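Local structure of putative drug/sodium antiporter (Escherichia coli, 4Z3N) at residues 109-114 and 250-255; 86-91 and 168-173; 152-157 and 208-213; 182-187 and 226-231. The protein is a MATE-family membrane transporter that probably carries the genotoxin colibactin or its precursor across the membrane as an antiporter. One frame throughout, in Å; residues are numbered along the deposited sequence.

Interaction 1 of 4, residues 109-114 and 250-255; sequences QRILSV and WKIYRE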
loop_
_atom_site.group_PDB
_atom_site.type_symbol
_atom_site.label_atom_id
_atom_site.label_comp_id
_atom_site.label_asym_id
_atom_site.label_seq_id
_atom_site.Cartn_x
_atom_site.Cartn_y
_atom_site.Cartn_z
ATOM N N GLN A 109 -0.101 -23.334 11.351
ATOM C CA GLN A 109 -1.513 -23.613 11.143
ATOM C C GLN A 109 -2.359 -22.805 12.132
ATOM O O GLN A 109 -3.474 -22.390 11.807
ATOM C CB GLN A 109 -1.815 -25.106 11.273
ATOM C CG GLN A 109 -2.961 -25.553 10.359
ATOM C CD GLN A 109 -3.928 -26.508 11.036
ATOM O OE1 GLN A 109 -3.549 -27.254 11.945
ATOM N NE2 GLN A 109 -5.191 -26.484 10.599
ATOM N N ARG A 110 -1.821 -22.582 13.329
ATOM C CA ARG A 110 -2.418 -21.652 14.285
ATOM C C ARG A 110 -2.646 -20.274 13.657
ATOM O O ARG A 110 -3.714 -19.664 13.805
ATOM C CB ARG A 110 -1.516 -21.475 15.509
ATOM C CG ARG A 110 -1.533 -22.561 16.560
ATOM C CD ARG A 110 -0.703 -22.064 17.749
ATOM N NE ARG A 110 -0.400 -23.093 18.748
ATOM C CZ ARG A 110 0.592 -23.007 19.639
ATOM N NH1 ARG A 110 1.393 -21.944 19.651
ATOM N NH2 ARG A 110 0.790 -23.989 20.515
ATOM N N ILE A 111 -1.610 -19.791 12.975
ATOM C CA ILE A 111 -1.548 -18.420 12.510
ATOM C C ILE A 111 -2.628 -18.174 11.476
ATOM O O ILE A 111 -3.273 -17.129 11.497
ATOM C CB ILE A 111 -0.137 -18.092 11.941
ATOM C CG1 ILE A 111 0.808 -17.735 13.086
ATOM C CG2 ILE A 111 -0.179 -16.930 10.966
ATOM C CD1 ILE A 111 2.291 -17.822 12.734
ATOM N N LEU A 112 -2.834 -19.142 10.585
ATOM C CA LEU A 112 -3.864 -19.022 9.558
ATOM C C LEU A 112 -5.207 -18.899 10.271
ATOM O O LEU A 112 -6.023 -18.014 9.974
ATOM C CB LEU A 112 -3.838 -20.220 8.607
ATOM C CG LEU A 112 -5.077 -20.488 7.752
ATOM C CD1 LEU A 112 -5.464 -19.265 6.971
ATOM C CD2 LEU A 112 -4.813 -21.633 6.800
ATOM N N SER A 113 -5.405 -19.776 11.248
ATOM C CA SER A 113 -6.609 -19.751 12.058
ATOM C C SER A 113 -6.857 -18.367 12.646
ATOM O O SER A 113 -7.885 -17.748 12.366
ATOM C CB SER A 113 -6.515 -20.798 13.160
ATOM O OG SER A 113 -6.516 -22.080 12.577
ATOM N N VAL A 114 -5.919 -17.910 13.476
ATOM C CA VAL A 114 -5.967 -16.584 14.073
ATOM C C VAL A 114 -6.041 -15.491 13.008
ATOM O O VAL A 114 -6.679 -14.459 13.216
ATOM C CB VAL A 114 -4.749 -16.347 14.982
ATOM C CG1 VAL A 114 -4.458 -14.859 15.139
ATOM C CG2 VAL A 114 -4.975 -16.988 16.330
ATOM N N TRP A 250 -3.849 -15.182 24.037
ATOM C CA TRP A 250 -3.901 -13.810 23.539
ATOM C C TRP A 250 -2.530 -13.327 23.062
ATOM O O TRP A 250 -2.442 -12.314 22.363
ATOM C CB TRP A 250 -4.457 -12.863 24.615
ATOM C CG TRP A 250 -4.466 -11.383 24.240
ATOM C CD1 TRP A 250 -3.634 -10.409 24.733
ATOM C CD2 TRP A 250 -5.343 -10.717 23.307
ATOM N NE1 TRP A 250 -3.938 -9.188 24.169
ATOM C CE2 TRP A 250 -4.975 -9.349 23.294
ATOM C CE3 TRP A 250 -6.392 -11.147 22.490
ATOM C CZ2 TRP A 250 -5.629 -8.407 22.489
ATOM C CZ3 TRP A 250 -7.037 -10.206 21.688
ATOM C CH2 TRP A 250 -6.652 -8.852 21.696
ATOM N N LYS A 251 -1.463 -14.042 23.414
ATOM C CA LYS A 251 -0.133 -13.606 22.995
ATOM C C LYS A 251 -0.079 -13.562 21.471
ATOM O O LYS A 251 0.485 -12.636 20.877
ATOM C CB LYS A 251 0.975 -14.517 23.550
ATOM C CG LYS A 251 1.164 -15.843 22.801
ATOM C CD LYS A 251 2.584 -16.392 22.956
ATOM C CE LYS A 251 2.625 -17.929 22.909
ATOM N NZ LYS A 251 2.229 -18.478 21.583
ATOM N N ILE A 252 -0.688 -14.556 20.839
ATOM C CA ILE A 252 -0.572 -14.702 19.397
ATOM C C ILE A 252 -1.542 -13.783 18.631
ATOM O O ILE A 252 -1.254 -13.387 17.508
ATOM C CB ILE A 252 -0.788 -16.162 18.980
ATOM C CG1 ILE A 252 -0.288 -16.374 17.556
ATOM C CG2 ILE A 252 -2.255 -16.562 19.156
ATOM C CD1 ILE A 252 -0.409 -17.781 17.095
ATOM N N TYR A 253 -2.686 -13.463 19.232
ATOM C CA TYR A 253 -3.540 -12.399 18.721
ATOM C C TYR A 253 -2.809 -11.073 18.837
ATOM O O TYR A 253 -2.897 -10.223 17.953
ATOM C CB TYR A 253 -4.879 -12.341 19.473
ATOM C CG TYR A 253 -5.822 -13.429 19.027
ATOM C CD1 TYR A 253 -6.647 -13.243 17.927
ATOM C CD2 TYR A 253 -5.855 -14.661 19.673
ATOM C CE1 TYR A 253 -7.493 -14.244 17.490
ATOM C CE2 TYR A 253 -6.695 -15.673 19.244
ATOM C CZ TYR A 253 -7.515 -15.457 18.151
ATOM O OH TYR A 253 -8.364 -16.449 17.711
ATOM N N ARG A 254 -2.076 -10.910 19.931
ATOM C CA ARG A 254 -1.319 -9.696 20.183
ATOM C C ARG A 254 -0.196 -9.501 19.151
ATOM O O ARG A 254 -0.041 -8.419 18.586
ATOM C CB ARG A 254 -0.755 -9.738 21.605
ATOM C CG ARG A 254 0.099 -8.549 22.013
ATOM C CD ARG A 254 0.232 -8.550 23.510
ATOM N NE ARG A 254 1.267 -7.660 24.018
ATOM C CZ ARG A 254 1.660 -7.646 25.290
ATOM N NH1 ARG A 254 1.100 -8.477 26.163
ATOM N NH2 ARG A 254 2.611 -6.806 25.697
ATOM N N GLU A 255 0.578 -10.551 18.906
ATOM C CA GLU A 255 1.671 -10.473 17.959
ATOM C C GLU A 255 1.162 -10.141 16.550
ATOM O O GLU A 255 1.765 -9.338 15.827
ATOM C CB GLU A 255 2.450 -11.789 17.954
ATOM C CG GLU A 255 3.591 -11.843 16.947
ATOM C CD GLU A 255 4.632 -10.741 17.158
ATOM O OE1 GLU A 255 5.444 -10.875 18.106
ATOM O OE2 GLU A 255 4.641 -9.756 16.372
#
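Val114 carries the tight part of this contact. It points from the helix segment 109-114 onto the Tyr253 ring. Val114 CG2 lies over one face of that ring, 3.8 Å from the Tyr253 ring centroid and 25° off the normal. The methyl is displaced toward the hydroxyl end, so its nearest ring atom is CZ, with Val114 CG2 to Tyr253 CZ at 3.5 Å. This is a CH-pi contact. CG1 of Val114 reaches the same ring near Tyr253 CD1 and CE1. The Tyr253 side chain leaves its helix with CG anti to the carbonyl carbon, which swings the ring over to the valine. Ile252 fills the neighbouring position. Ile252 CG2 packs on Val114 CG2 at 3.9 Å. With CG1 anti to the backbone N, its chain runs out straight, and Ile252 CD1 touches Ile111 CG1 and Arg110 CB, each at 4.2 Å.

The other side is loose and polar. The exposed Arg110 and Lys251 cross at about a right angle, with Arg110 NH1 4.1 Å from Lys251 NZ. These like charges probably repel mildly, and Arg107 adds another nearby. No hydrogen bond links the segments.

The axes of the two segments cross at -70°. The contact joins the N-terminal part of helix 107-132 to the beginning of helix 250-284. Helix 75-101 lies beside both: Ile111 packs on Met92 and Leu95, and Glu255 forms a salt bridge with Arg98.

Interaction 2 of 4, residues 86-91 and 168-173; sequences NGIQIG and IGVMMG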
loop_
_atom_site.group_PDB
_atom_site.type_symbol
_atom_site.label_atom_id
_atom_site.label_comp_id
_atom_site.label_asym_id
_atom_site.label_seq_id
_atom_site.Cartn_x
_atom_site.Cartn_y
_atom_site.Cartn_z
ATOM N N ASN A 86 -4.677 -4.795 3.967
ATOM C CA ASN A 86 -3.237 -4.773 3.820
ATOM C C ASN A 86 -2.536 -5.028 5.150
ATOM O O ASN A 86 -1.479 -5.666 5.196
ATOM C CB ASN A 86 -2.783 -3.433 3.233
ATOM C CG ASN A 86 -1.363 -3.484 2.724
ATOM O OD1 ASN A 86 -0.473 -2.789 3.228
ATOM N ND2 ASN A 86 -1.134 -4.338 1.734
ATOM N N GLY A 87 -3.132 -4.503 6.215
ATOM C CA GLY A 87 -2.627 -4.670 7.556
ATOM C C GLY A 87 -2.760 -6.117 7.966
ATOM O O GLY A 87 -1.874 -6.671 8.630
ATOM N N ILE A 88 -3.869 -6.732 7.563
ATOM C CA ILE A 88 -4.087 -8.162 7.808
ATOM C C ILE A 88 -3.054 -8.981 7.057
ATOM O O ILE A 88 -2.558 -9.980 7.553
ATOM C CB ILE A 88 -5.501 -8.606 7.398
ATOM C CG1 ILE A 88 -6.527 -7.998 8.366
ATOM C CG2 ILE A 88 -5.602 -10.131 7.352
ATOM C CD1 ILE A 88 -7.952 -8.392 8.108
ATOM N N GLN A 89 -2.715 -8.534 5.857
ATOM C CA GLN A 89 -1.763 -9.260 5.043
ATOM C C GLN A 89 -0.376 -9.334 5.697
ATOM O O GLN A 89 0.229 -10.400 5.717
ATOM C CB GLN A 89 -1.670 -8.631 3.655
ATOM C CG GLN A 89 -0.734 -9.358 2.748
ATOM C CD GLN A 89 -0.330 -8.545 1.545
ATOM O OE1 GLN A 89 -0.946 -7.531 1.225
ATOM N NE2 GLN A 89 0.718 -8.987 0.865
ATOM N N ILE A 90 0.103 -8.211 6.231
ATOM C CA ILE A 90 1.467 -8.091 6.739
ATOM C C ILE A 90 1.548 -8.816 8.092
ATOM O O ILE A 90 2.519 -9.507 8.385
ATOM C CB ILE A 90 1.910 -6.583 6.867
ATOM C CG1 ILE A 90 2.037 -5.929 5.491
ATOM C CG2 ILE A 90 3.268 -6.435 7.552
ATOM C CD1 ILE A 90 3.135 -6.541 4.609
ATOM N N GLY A 91 0.507 -8.685 8.900
ATOM C CA GLY A 91 0.406 -9.462 10.113
ATOM C C GLY A 91 0.522 -10.941 9.779
ATOM O O GLY A 91 1.267 -11.701 10.417
ATOM N N ILE A 168 -9.055 -11.956 1.306
ATOM C CA ILE A 168 -7.949 -11.819 0.361
ATOM C C ILE A 168 -6.660 -11.371 1.036
ATOM O O ILE A 168 -5.574 -11.819 0.673
ATOM C CB ILE A 168 -8.312 -10.825 -0.753
ATOM C CG1 ILE A 168 -9.396 -11.442 -1.642
ATOM C CG2 ILE A 168 -7.082 -10.433 -1.562
ATOM C CD1 ILE A 168 -9.813 -10.580 -2.792
ATOM N N GLY A 169 -6.782 -10.477 2.013
ATOM C CA GLY A 169 -5.657 -10.113 2.857
ATOM C C GLY A 169 -5.006 -11.317 3.528
ATOM O O GLY A 169 -3.801 -11.531 3.403
ATOM N N VAL A 170 -5.809 -12.109 4.237
ATOM C CA VAL A 170 -5.341 -13.373 4.814
ATOM C C VAL A 170 -4.582 -14.254 3.792
ATOM O O VAL A 170 -3.461 -14.712 4.057
ATOM C CB VAL A 170 -6.516 -14.195 5.384
ATOM C CG1 VAL A 170 -6.037 -15.584 5.859
ATOM C CG2 VAL A 170 -7.196 -13.444 6.502
ATOM N N MET A 171 -5.203 -14.475 2.635
ATOM C CA MET A 171 -4.649 -15.313 1.587
ATOM C C MET A 171 -3.341 -14.752 1.036
ATOM O O MET A 171 -2.339 -15.482 0.916
ATOM C CB MET A 171 -5.667 -15.480 0.464
ATOM C CG MET A 171 -6.967 -16.159 0.894
ATOM S SD MET A 171 -6.762 -17.867 1.469
ATOM C CE MET A 171 -6.051 -17.626 3.092
ATOM N N MET A 172 -3.361 -13.463 0.699
ATOM C CA MET A 172 -2.159 -12.751 0.280
ATOM C C MET A 172 -1.071 -12.936 1.325
ATOM O O MET A 172 0.068 -13.265 0.990
ATOM C CB MET A 172 -2.440 -11.262 0.083
ATOM C CG MET A 172 -3.381 -10.921 -1.074
ATOM S SD MET A 172 -2.492 -10.738 -2.625
ATOM C CE MET A 172 -1.325 -9.446 -2.190
ATOM N N GLY A 173 -1.434 -12.735 2.591
ATOM C CA GLY A 173 -0.502 -12.882 3.697
ATOM C C GLY A 173 0.002 -14.308 3.858
ATOM O O GLY A 173 1.164 -14.548 4.201
#
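The flat group here is the Gln89 carboxamide. Met172 covers one of its faces with two carbons: CB stands almost directly above CD at 3.7 Å, and CE bends back to lie 3.7 Å from Gln89 NE2. Bends at chi2 (-87°) and chi3 (-57°) of Met172 fold the chain into this position. The amide nitrogen NE2 is hydrogen-bonded to Gln176, further along the helix that carries Met172, which helps to fix the rotation of the group. Gln89 reaches this spot with CG anti to the backbone N and the chain extended.

Nearer the axes the two backbones are in contact. Gln89 CA makes a CA-H...O contact with Gly169 O at 3.5 Å. Gln89 O lies 3.3 Å from Gly173 CA, and the lack of a side chain on Gly173 lets the backbones come this close. On the flank, Ile88 CG2 packs on Val170 CG2 at 3.8 Å.

The segment axes come within 7.3 Å and run in roughly the same direction, crossing at -30°. This joins helices 75-101 and 162-177 inside the bundle. Gly169 and Gly173, one helical turn apart, form a GxxxG motif. Close right-handed packing with CA-H...O contacts is characteristic of GxxxG-mediated helix packing in membrane proteins.

Interaction 3 of 4, residues 152-157 and 208-213; sequences TEFYYY and FGVKGV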
loop_
_atom_site.group_PDB
_atom_site.type_symbol
_atom_site.label_atom_id
_atom_site.label_comp_id
_atom_site.label_asym_id
_atom_site.label_seq_id
_atom_site.Cartn_x
_atom_site.Cartn_y
_atom_site.Cartn_z
ATOM N N THR A 152 -25.793 6.171 -1.052
ATOM C CA THR A 152 -26.107 5.214 0.014
ATOM C C THR A 152 -26.147 3.767 -0.471
ATOM O O THR A 152 -25.756 2.857 0.248
ATOM C CB THR A 152 -27.467 5.521 0.677
ATOM O OG1 THR A 152 -27.481 6.868 1.164
ATOM C CG2 THR A 152 -27.730 4.560 1.828
ATOM N N GLU A 153 -26.640 3.560 -1.687
ATOM C CA GLU A 153 -26.781 2.217 -2.236
ATOM C C GLU A 153 -25.409 1.576 -2.465
ATOM O O GLU A 153 -25.168 0.406 -2.155
ATOM C CB GLU A 153 -27.583 2.271 -3.537
ATOM C CG GLU A 153 -27.929 0.911 -4.128
ATOM C CD GLU A 153 -28.755 1.019 -5.414
ATOM O OE1 GLU A 153 -28.898 2.147 -5.956
ATOM O OE2 GLU A 153 -29.272 -0.029 -5.879
ATOM N N PHE A 154 -24.509 2.378 -3.001
ATOM C CA PHE A 154 -23.160 1.954 -3.285
ATOM C C PHE A 154 -22.322 1.777 -2.018
ATOM O O PHE A 154 -21.476 0.884 -1.936
ATOM C CB PHE A 154 -22.533 2.969 -4.234
ATOM C CG PHE A 154 -22.921 2.752 -5.681
ATOM C CD1 PHE A 154 -22.416 1.638 -6.360
ATOM C CD2 PHE A 154 -23.766 3.653 -6.340
ATOM C CE1 PHE A 154 -22.796 1.409 -7.661
ATOM C CE2 PHE A 154 -24.151 3.496 -7.640
ATOM C CZ PHE A 154 -23.678 2.372 -8.326
ATOM N N TYR A 155 -22.587 2.624 -1.026
ATOM C CA TYR A 155 -21.994 2.471 0.286
ATOM C C TYR A 155 -22.372 1.107 0.876
ATOM O O TYR A 155 -21.525 0.364 1.379
ATOM C CB TYR A 155 -22.438 3.612 1.204
ATOM C CG TYR A 155 -22.053 3.432 2.669
ATOM C CD1 TYR A 155 -20.776 3.754 3.126
ATOM C CD2 TYR A 155 -22.973 2.964 3.597
ATOM C CE1 TYR A 155 -20.435 3.605 4.459
ATOM C CE2 TYR A 155 -22.637 2.810 4.927
ATOM C CZ TYR A 155 -21.370 3.133 5.351
ATOM O OH TYR A 155 -21.039 2.972 6.674
ATOM N N TYR A 156 -23.651 0.783 0.785
ATOM C CA TYR A 156 -24.183 -0.486 1.248
ATOM C C TYR A 156 -23.613 -1.700 0.488
ATOM O O TYR A 156 -23.271 -2.711 1.083
ATOM C CB TYR A 156 -25.704 -0.456 1.126
ATOM C CG TYR A 156 -26.435 0.243 2.260
ATOM C CD1 TYR A 156 -25.881 0.344 3.540
ATOM C CD2 TYR A 156 -27.703 0.774 2.050
ATOM C CE1 TYR A 156 -26.579 0.968 4.572
ATOM C CE2 TYR A 156 -28.400 1.400 3.063
ATOM C CZ TYR A 156 -27.849 1.498 4.317
ATOM O OH TYR A 156 -28.596 2.133 5.294
ATOM N N TYR A 157 -23.517 -1.599 -0.830
ATOM C CA TYR A 157 -22.907 -2.662 -1.612
ATOM C C TYR A 157 -21.437 -2.828 -1.208
ATOM O O TYR A 157 -20.933 -3.952 -1.120
ATOM C CB TYR A 157 -23.028 -2.372 -3.113
ATOM C CG TYR A 157 -24.452 -2.373 -3.648
ATOM C CD1 TYR A 157 -25.440 -3.146 -3.057
ATOM C CD2 TYR A 157 -24.797 -1.606 -4.755
ATOM C CE1 TYR A 157 -26.734 -3.159 -3.551
ATOM C CE2 TYR A 157 -26.091 -1.604 -5.255
ATOM C CZ TYR A 157 -27.056 -2.386 -4.651
ATOM O OH TYR A 157 -28.351 -2.385 -5.147
ATOM N N PHE A 208 -26.908 -4.134 -16.647
ATOM C CA PHE A 208 -26.713 -3.694 -15.264
ATOM C C PHE A 208 -26.023 -2.329 -15.108
ATOM O O PHE A 208 -25.846 -1.849 -13.988
ATOM C CB PHE A 208 -25.923 -4.748 -14.503
ATOM C CG PHE A 208 -26.754 -5.899 -14.025
ATOM C CD1 PHE A 208 -28.134 -5.800 -13.984
ATOM C CD2 PHE A 208 -26.154 -7.081 -13.597
ATOM C CE1 PHE A 208 -28.907 -6.863 -13.529
ATOM C CE2 PHE A 208 -26.921 -8.140 -13.135
ATOM C CZ PHE A 208 -28.308 -8.029 -13.100
ATOM N N GLY A 209 -25.633 -1.709 -16.219
ATOM C CA GLY A 209 -24.976 -0.407 -16.182
ATOM C C GLY A 209 -23.694 -0.294 -15.365
ATOM O O GLY A 209 -22.848 -1.193 -15.370
ATOM N N VAL A 210 -23.546 0.834 -14.672
ATOM C CA VAL A 210 -22.407 1.069 -13.783
ATOM C C VAL A 210 -22.329 0.034 -12.657
ATOM O O VAL A 210 -21.244 -0.452 -12.330
ATOM C CB VAL A 210 -22.463 2.477 -13.172
ATOM C CG1 VAL A 210 -21.489 2.602 -12.026
ATOM C CG2 VAL A 210 -22.167 3.518 -14.240
ATOM N N LYS A 211 -23.481 -0.304 -12.078
ATOM C CA LYS A 211 -23.564 -1.359 -11.072
ATOM C C LYS A 211 -22.852 -2.622 -11.549
ATOM O O LYS A 211 -22.013 -3.169 -10.829
ATOM C CB LYS A 211 -25.025 -1.672 -10.728
ATOM C CG LYS A 211 -25.706 -0.607 -9.853
ATOM C CD LYS A 211 -27.134 -1.011 -9.446
ATOM C CE LYS A 211 -28.021 -1.280 -10.661
ATOM N NZ LYS A 211 -29.430 -1.498 -10.258
ATOM N N GLY A 212 -23.166 -3.059 -12.767
ATOM C CA GLY A 212 -22.529 -4.219 -13.370
ATOM C C GLY A 212 -21.001 -4.207 -13.474
ATOM O O GLY A 212 -20.367 -5.249 -13.260
ATOM N N VAL A 213 -20.395 -3.064 -13.814
ATOM C CA VAL A 213 -18.925 -3.007 -13.860
ATOM C C VAL A 213 -18.361 -3.149 -12.436
ATOM O O VAL A 213 -17.379 -3.872 -12.218
ATOM C CB VAL A 213 -18.371 -1.700 -14.519
ATOM C CG1 VAL A 213 -18.770 -1.612 -15.982
ATOM C CG2 VAL A 213 -18.825 -0.481 -13.765
#
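Lys211 carries most of this surface contact. Beyond CB, the Lys211 chain crosses the tip of Phe154 at about a right angle: Lys211 CG, anti to the carbonyl carbon, sits 3.9 Å from Phe154 CZ, oblique to the ring. Lys211 CD follows, 4.3 Å from Glu153 OE2 and 4.4 Å from Tyr157 CE2. After a bend at chi3 (-58°), Lys211 NZ ends 4.6 Å from Glu153 OE2, too far for a salt bridge, though the charges may still attract.

The carboxylate is held within its own helix. Tyr157 OH donates to the anti lone pair of Glu153 OE2 at 2.6 Å. Val210 adds a light apolar touch, CG1 to Phe154 CZ at 4.3 Å.

The segment axes stay 12.5 Å apart, so side chains alone, chiefly Lys211 and Phe154, join helix 149-159 to the start of helix 209-232. A bound monoolein touches Tyr157. Phe154 also packs on Ile68 and Val71, and Val210 on Leu57, in the loops between helices 28-56 and 75-101.

Interaction 4 of 4, residues 182-187 and 226-231; sequences MVIMKA and AYFIYT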
loop_
_atom_site.group_PDB
_atom_site.type_symbol
_atom_site.label_atom_id
_atom_site.label_comp_id
_atom_site.label_asym_id
_atom_site.label_seq_id
_atom_site.Cartn_x
_atom_site.Cartn_y
_atom_site.Cartn_z
ATOM N N MET A 182 4.034 -16.665 -7.022
ATOM C CA MET A 182 3.530 -17.032 -8.328
ATOM C C MET A 182 2.042 -17.310 -8.211
ATOM O O MET A 182 1.267 -17.037 -9.123
ATOM C CB MET A 182 4.283 -18.248 -8.868
ATOM C CG MET A 182 5.732 -17.954 -9.192
ATOM S SD MET A 182 5.880 -16.775 -10.542
ATOM C CE MET A 182 4.824 -17.578 -11.761
ATOM N N VAL A 183 1.643 -17.834 -7.060
ATOM C CA VAL A 183 0.239 -18.084 -6.799
ATOM C C VAL A 183 -0.492 -16.753 -6.690
ATOM O O VAL A 183 -1.630 -16.620 -7.138
ATOM C CB VAL A 183 0.055 -18.912 -5.527
ATOM C CG1 VAL A 183 -1.423 -19.096 -5.214
ATOM C CG2 VAL A 183 0.761 -20.251 -5.697
ATOM N N ILE A 184 0.188 -15.765 -6.115
ATOM C CA ILE A 184 -0.350 -14.420 -6.009
ATOM C C ILE A 184 -0.389 -13.767 -7.392
ATOM O O ILE A 184 -1.361 -13.089 -7.734
ATOM C CB ILE A 184 0.478 -13.555 -5.043
ATOM C CG1 ILE A 184 0.332 -14.075 -3.610
ATOM C CG2 ILE A 184 0.053 -12.108 -5.128
ATOM C CD1 ILE A 184 1.128 -13.300 -2.583
ATOM N N MET A 185 0.642 -13.999 -8.202
ATOM C CA MET A 185 0.688 -13.372 -9.519
ATOM C C MET A 185 -0.346 -13.983 -10.451
ATOM O O MET A 185 -0.938 -13.272 -11.263
ATOM C CB MET A 185 2.072 -13.481 -10.163
ATOM C CG MET A 185 2.151 -12.699 -11.487
ATOM S SD MET A 185 3.495 -13.171 -12.612
ATOM C CE MET A 185 3.161 -14.919 -12.806
ATOM N N LYS A 186 -0.549 -15.301 -10.333
ATOM C CA LYS A 186 -1.524 -16.022 -11.151
ATOM C C LYS A 186 -2.951 -15.700 -10.713
ATOM O O LYS A 186 -3.817 -15.462 -11.554
ATOM C CB LYS A 186 -1.275 -17.526 -11.095
ATOM C CG LYS A 186 -0.063 -17.975 -11.907
ATOM C CD LYS A 186 0.225 -19.459 -11.697
ATOM C CE LYS A 186 1.704 -19.796 -11.904
ATOM N NZ LYS A 186 2.035 -21.158 -11.372
ATOM N N ALA A 187 -3.188 -15.666 -9.405
ATOM C CA ALA A 187 -4.468 -15.192 -8.887
ATOM C C ALA A 187 -4.784 -13.812 -9.442
ATOM O O ALA A 187 -5.901 -13.549 -9.892
ATOM C CB ALA A 187 -4.459 -15.157 -7.375
ATOM N N ALA A 226 -11.293 -17.637 -4.703
ATOM C CA ALA A 226 -11.460 -19.019 -5.109
ATOM C C ALA A 226 -10.117 -19.663 -5.473
ATOM O O ALA A 226 -9.788 -20.745 -4.986
ATOM C CB ALA A 226 -12.419 -19.097 -6.272
ATOM N N TYR A 227 -9.346 -18.998 -6.327
ATOM C CA TYR A 227 -8.048 -19.511 -6.753
ATOM C C TYR A 227 -7.148 -19.862 -5.572
ATOM O O TYR A 227 -6.465 -20.891 -5.579
ATOM C CB TYR A 227 -7.337 -18.492 -7.640
ATOM C CG TYR A 227 -6.128 -19.052 -8.338
ATOM C CD1 TYR A 227 -4.909 -19.142 -7.686
ATOM C CD2 TYR A 227 -6.204 -19.498 -9.651
ATOM C CE1 TYR A 227 -3.795 -19.668 -8.319
ATOM C CE2 TYR A 227 -5.096 -20.018 -10.293
ATOM C CZ TYR A 227 -3.896 -20.099 -9.620
ATOM O OH TYR A 227 -2.787 -20.609 -10.244
ATOM N N PHE A 228 -7.144 -18.992 -4.566
ATOM C CA PHE A 228 -6.302 -19.169 -3.396
ATOM C C PHE A 228 -6.675 -20.428 -2.621
ATOM O O PHE A 228 -5.821 -21.270 -2.330
ATOM C CB PHE A 228 -6.395 -17.950 -2.486
ATOM C CG PHE A 228 -5.566 -16.788 -2.946
ATOM C CD1 PHE A 228 -4.382 -16.996 -3.630
ATOM C CD2 PHE A 228 -5.970 -15.483 -2.688
ATOM C CE1 PHE A 228 -3.614 -15.913 -4.056
ATOM C CE2 PHE A 228 -5.210 -14.405 -3.102
ATOM C CZ PHE A 228 -4.032 -14.617 -3.791
ATOM N N ILE A 229 -7.951 -20.553 -2.290
ATOM C CA ILE A 229 -8.413 -21.682 -1.502
ATOM C C ILE A 229 -8.205 -23.000 -2.241
ATOM O O ILE A 229 -7.761 -23.981 -1.638
ATOM C CB ILE A 229 -9.890 -21.528 -1.113
ATOM C CG1 ILE A 229 -10.080 -20.272 -0.250
ATOM C CG2 ILE A 229 -10.381 -22.765 -0.361
ATOM C CD1 ILE A 229 -11.509 -20.082 0.246
ATOM N N TYR A 230 -8.492 -23.033 -3.540
ATOM C CA TYR A 230 -8.237 -24.262 -4.294
ATOM C C TYR A 230 -6.753 -24.595 -4.294
ATOM O O TYR A 230 -6.386 -25.726 -4.014
ATOM C CB TYR A 230 -8.776 -24.171 -5.725
ATOM C CG TYR A 230 -10.288 -24.279 -5.763
ATOM C CD1 TYR A 230 -10.974 -25.028 -4.805
ATOM C CD2 TYR A 230 -11.038 -23.606 -6.729
ATOM C CE1 TYR A 230 -12.359 -25.118 -4.817
ATOM C CE2 TYR A 230 -12.428 -23.690 -6.748
ATOM C CZ TYR A 230 -13.078 -24.448 -5.789
ATOM O OH TYR A 230 -14.449 -24.539 -5.799
ATOM N N THR A 231 -5.904 -23.617 -4.591
ATOM C CA THR A 231 -4.461 -23.819 -4.511
ATOM C C THR A 231 -4.108 -24.363 -3.139
ATOM O O THR A 231 -3.371 -25.340 -2.997
ATOM C CB THR A 231 -3.676 -22.511 -4.751
ATOM O OG1 THR A 231 -3.780 -22.128 -6.125
ATOM C CG2 THR A 231 -2.207 -22.686 -4.396
#
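Helices 181-204 and 209-232 follow each other in the chain and form an antiparallel helical hairpin, and this contact joins the start of the first to the end of the second. The segment axes run at 144° to each other.

Two aromatic rings from adjacent residues grip the first helix. Tyr227 has CG anti to the backbone N (chi1 -168°), while Phe228 has CG anti to the carbonyl carbon. The two ring planes stand nearly perpendicular. Val183 CG1 lies in the plane of both rings, at an edge of each, 3.9 Å from Tyr227 CE1 and 4.0 Å from Phe228 CD1.

Ala187 packs on both. Its backbone lies over one face of the Tyr227 ring, and its CB meets Phe228 CE1 at 3.5 Å. Ile184 CA sits at the edge of the Phe228 ring. On the outer side the extended Lys186 chain passes the phenol obliquely, with Lys186 CD 3.5 Å from Tyr227 OH. Phe175 of helix 162-177 meets the Phe228 ring and touches Val183 and Thr231.

Val183 and Thr231 meet tip to tip, CG1 to CG2 at 3.8 Å. The hydroxyl of Thr231 turns back to its own helix: OG1 donates to Tyr227 O at 3.0 Å, from above the carbonyl plane, and that oxygen also accepts from Thr231 N.

Interaction 2 is the hub of the set, its centre about 11 Å from the centre of the chain. Interaction 1 joins it on one flank: Leu112 CD1 lies 3.9 Å from Val170 CG1. Interaction 4 joins it on another, where Met171 CB meets the Phe228 ring and Met172 O meets Ile184 CD1 at 3.7 Å. The three make a continuous run of packed helices. Interactions 1 and 4 do not touch; their nearest atoms are about 9 Å apart. Interaction 3 stands alone, about 13 Å from interaction 2 at the nearest atoms. It shares helix 209-232 with interaction 4, about 27 Å away between centres. A bound monoolein touches Tyr157 of interaction 3, and the side chains of Met172 and Phe228 each lie about 9 Å from a bound monoolein.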